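Local coordinates for periplasmic binding protein/LacI transcriptional regulator (Burkholderia multivorans, PDB 4YLE) that probably serves as the periplasmic solute-binding component of an ABC transporter for simple sugars, capturing its ligand for delivery to the membrane permease, at residues N138-G143 and R298-L303. Numbering follows the deposited sequence.
Sequences NVPFVG and RKQAEL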
loop_
_atom_site.group_PDB
_atom_site.type_symbol
_atom_site.label_atom_id
_atom_site.label_comp_id
_atom_site.label_asym_id
_atom_site.label_seq_id
_atom_site.Cartn_x
_atom_site.Cartn_y
_atom_site.Cartn_z
ATOM N N ASN A 138 0.203 20.755 -6.774
ATOM C CA ASN A 138 0.174 19.673 -7.741
ATOM C C ASN A 138 1.237 18.655 -7.413
ATOM O O ASN A 138 2.410 18.995 -7.316
ATOM C CB ASN A 138 0.377 20.217 -9.156
ATOM C CG ASN A 138 0.231 19.145 -10.212
ATOM O OD1 ASN A 138 1.158 18.873 -10.977
ATOM N ND2 ASN A 138 -0.937 18.511 -10.247
ATOM N N VAL A 139 0.813 17.403 -7.249
ATOM C CA VAL A 139 1.728 16.299 -6.991
ATOM C C VAL A 139 1.384 15.124 -7.911
ATOM O O VAL A 139 0.323 14.493 -7.749
ATOM C CB VAL A 139 1.669 15.849 -5.514
ATOM C CG1 VAL A 139 2.740 14.801 -5.237
ATOM C CG2 VAL A 139 1.858 17.058 -4.597
ATOM N N PRO A 140 2.265 14.821 -8.879
ATOM C CA PRO A 140 2.018 13.638 -9.711
ATOM C C PRO A 140 1.957 12.360 -8.897
ATOM O O PRO A 140 2.670 12.243 -7.904
ATOM C CB PRO A 140 3.230 13.615 -10.656
ATOM C CG PRO A 140 4.269 14.364 -9.963
ATOM C CD PRO A 140 3.550 15.456 -9.225
ATOM N N PHE A 141 1.106 11.432 -9.322
ATOM C CA PHE A 141 0.934 10.154 -8.640
ATOM C C PHE A 141 1.359 9.026 -9.553
ATOM O O PHE A 141 1.032 9.032 -10.749
ATOM C CB PHE A 141 -0.529 9.975 -8.189
ATOM C CG PHE A 141 -0.746 8.697 -7.429
ATOM C CD1 PHE A 141 -0.159 8.523 -6.199
ATOM C CD2 PHE A 141 -1.472 7.655 -7.966
ATOM C CE1 PHE A 141 -0.314 7.311 -5.496
ATOM C CE2 PHE A 141 -1.632 6.471 -7.260
ATOM C CZ PHE A 141 -1.048 6.311 -6.048
ATOM N N VAL A 142 2.140 8.106 -8.986
ATOM C CA VAL A 142 2.464 6.816 -9.583
ATOM C C VAL A 142 2.006 5.712 -8.649
ATOM O O VAL A 142 2.504 5.575 -7.536
ATOM C CB VAL A 142 3.973 6.709 -9.833
ATOM C CG1 VAL A 142 4.335 5.363 -10.440
ATOM C CG2 VAL A 142 4.443 7.859 -10.699
ATOM N N GLY A 143 1.024 4.938 -9.082
ATOM C CA GLY A 143 0.595 3.792 -8.325
ATOM C C GLY A 143 -0.625 3.163 -8.956
ATOM O O GLY A 143 -1.098 3.584 -10.036
ATOM N N ARG A 298 11.599 21.173 -15.161
ATOM C CA ARG A 298 10.178 21.432 -14.972
ATOM C C ARG A 298 9.902 21.917 -13.573
ATOM O O ARG A 298 10.588 21.526 -12.630
ATOM C CB ARG A 298 9.335 20.176 -15.196
ATOM C CG ARG A 298 9.501 19.526 -16.539
ATOM C CD ARG A 298 8.797 20.315 -17.606
ATOM N NE ARG A 298 9.069 19.763 -18.926
ATOM C CZ ARG A 298 8.682 20.318 -20.064
ATOM N NH1 ARG A 298 8.001 21.455 -20.055
ATOM N NH2 ARG A 298 8.983 19.738 -21.214
ATOM N N LYS A 299 8.868 22.741 -13.447
ATOM C CA LYS A 299 8.375 23.171 -12.146
ATOM C C LYS A 299 7.325 22.202 -11.638
ATOM O O LYS A 299 6.572 21.625 -12.421
ATOM C CB LYS A 299 7.773 24.564 -12.227
ATOM C CG LYS A 299 8.714 25.600 -12.751
ATOM C CD LYS A 299 8.030 26.961 -12.803
ATOM C CE LYS A 299 9.017 28.062 -13.161
ATOM N NZ LYS A 299 10.149 28.102 -12.198
ATOM N N GLN A 300 7.263 22.040 -10.321
ATOM C CA GLN A 300 6.268 21.166 -9.702
ATOM C C GLN A 300 4.859 21.356 -10.282
ATOM O O GLN A 300 4.161 20.376 -10.569
ATOM C CB GLN A 300 6.234 21.413 -8.201
ATOM C CG GLN A 300 5.312 20.469 -7.446
ATOM C CD GLN A 300 5.886 19.050 -7.372
ATOM O OE1 GLN A 300 7.104 18.861 -7.358
ATOM N NE2 GLN A 300 5.012 18.063 -7.311
ATOM N N ALA A 301 4.452 22.614 -10.441
ATOM C CA ALA A 301 3.117 22.948 -10.940
ATOM C C ALA A 301 2.853 22.356 -12.324
ATOM O O ALA A 301 1.710 22.145 -12.719
ATOM C CB ALA A 301 2.945 24.457 -10.980
ATOM N N GLU A 302 3.935 22.080 -13.037
ATOM C CA GLU A 302 3.897 21.572 -14.396
ATOM C C GLU A 302 3.615 20.077 -14.498
ATOM O O GLU A 302 3.279 19.586 -15.570
ATOM C CB GLU A 302 5.245 21.860 -15.066
ATOM C CG GLU A 302 5.178 22.658 -16.314
ATOM C CD GLU A 302 6.558 23.017 -16.821
ATOM O OE1 GLU A 302 7.457 23.270 -15.991
ATOM O OE2 GLU A 302 6.742 23.053 -18.050
ATOM N N LEU A 303 3.754 19.362 -13.386
ATOM C CA LEU A 303 3.748 17.905 -13.388
ATOM C C LEU A 303 2.351 17.325 -13.208
ATOM O O LEU A 303 1.573 17.295 -14.163
ATOM C CB LEU A 303 4.669 17.402 -12.289
ATOM C CG LEU A 303 6.074 18.006 -12.356
ATOM C CD1 LEU A 303 6.940 17.467 -11.222
ATOM C CD2 LEU A 303 6.730 17.767 -13.725
#
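The Q300 side chain overlaps the backbone from N138 to P140, its carboxamide lying beside the peptide that joins N138 to V139. NE2 donates to the carbonyl oxygen of N138 over 2.8 Å, in a nearly straight bond (167° at the hydrogen) that falls on a lone pair in the carbonyl plane, and the acceptor lies in the plane of the amide. A bend at chi2 (72°) brings CD to the side of that carbonyl. The same NE2 packs 3.5 Å from P140 CD. On its other branch, OE1 accepts from the backbone N of V120 in strand 119-123, so both ends of the buried carboxamide are engaged and its rotation is fixed.

A small apolar patch adjoins this bond. L303 CB rests against CD and CG of P140, 3.8 Å from each, while the leucine also touches I119 of strand 119-123 and A293 of helix 279-295. The N138 CB points toward the 3-10 turn at 300-302 and comes 4.0 Å from Q300 O. From just ahead of that turn, K299 N donates to E302 OE1 (3.0 Å), and R298 NH1 forms a salt bridge with E302 OE2.

The contact lies at the surface of the lobe built on the mixed sheet, joining the lead-in to strand 141-144 with the connection from helix 279-295 to strand 308-314. Because one glutamine amide donates to the lead-in and accepts from strand 119-123, it bridges three separate parts of the chain through uncharged hydrogen bonds, with proline and leucine supplying apolar contact alongside.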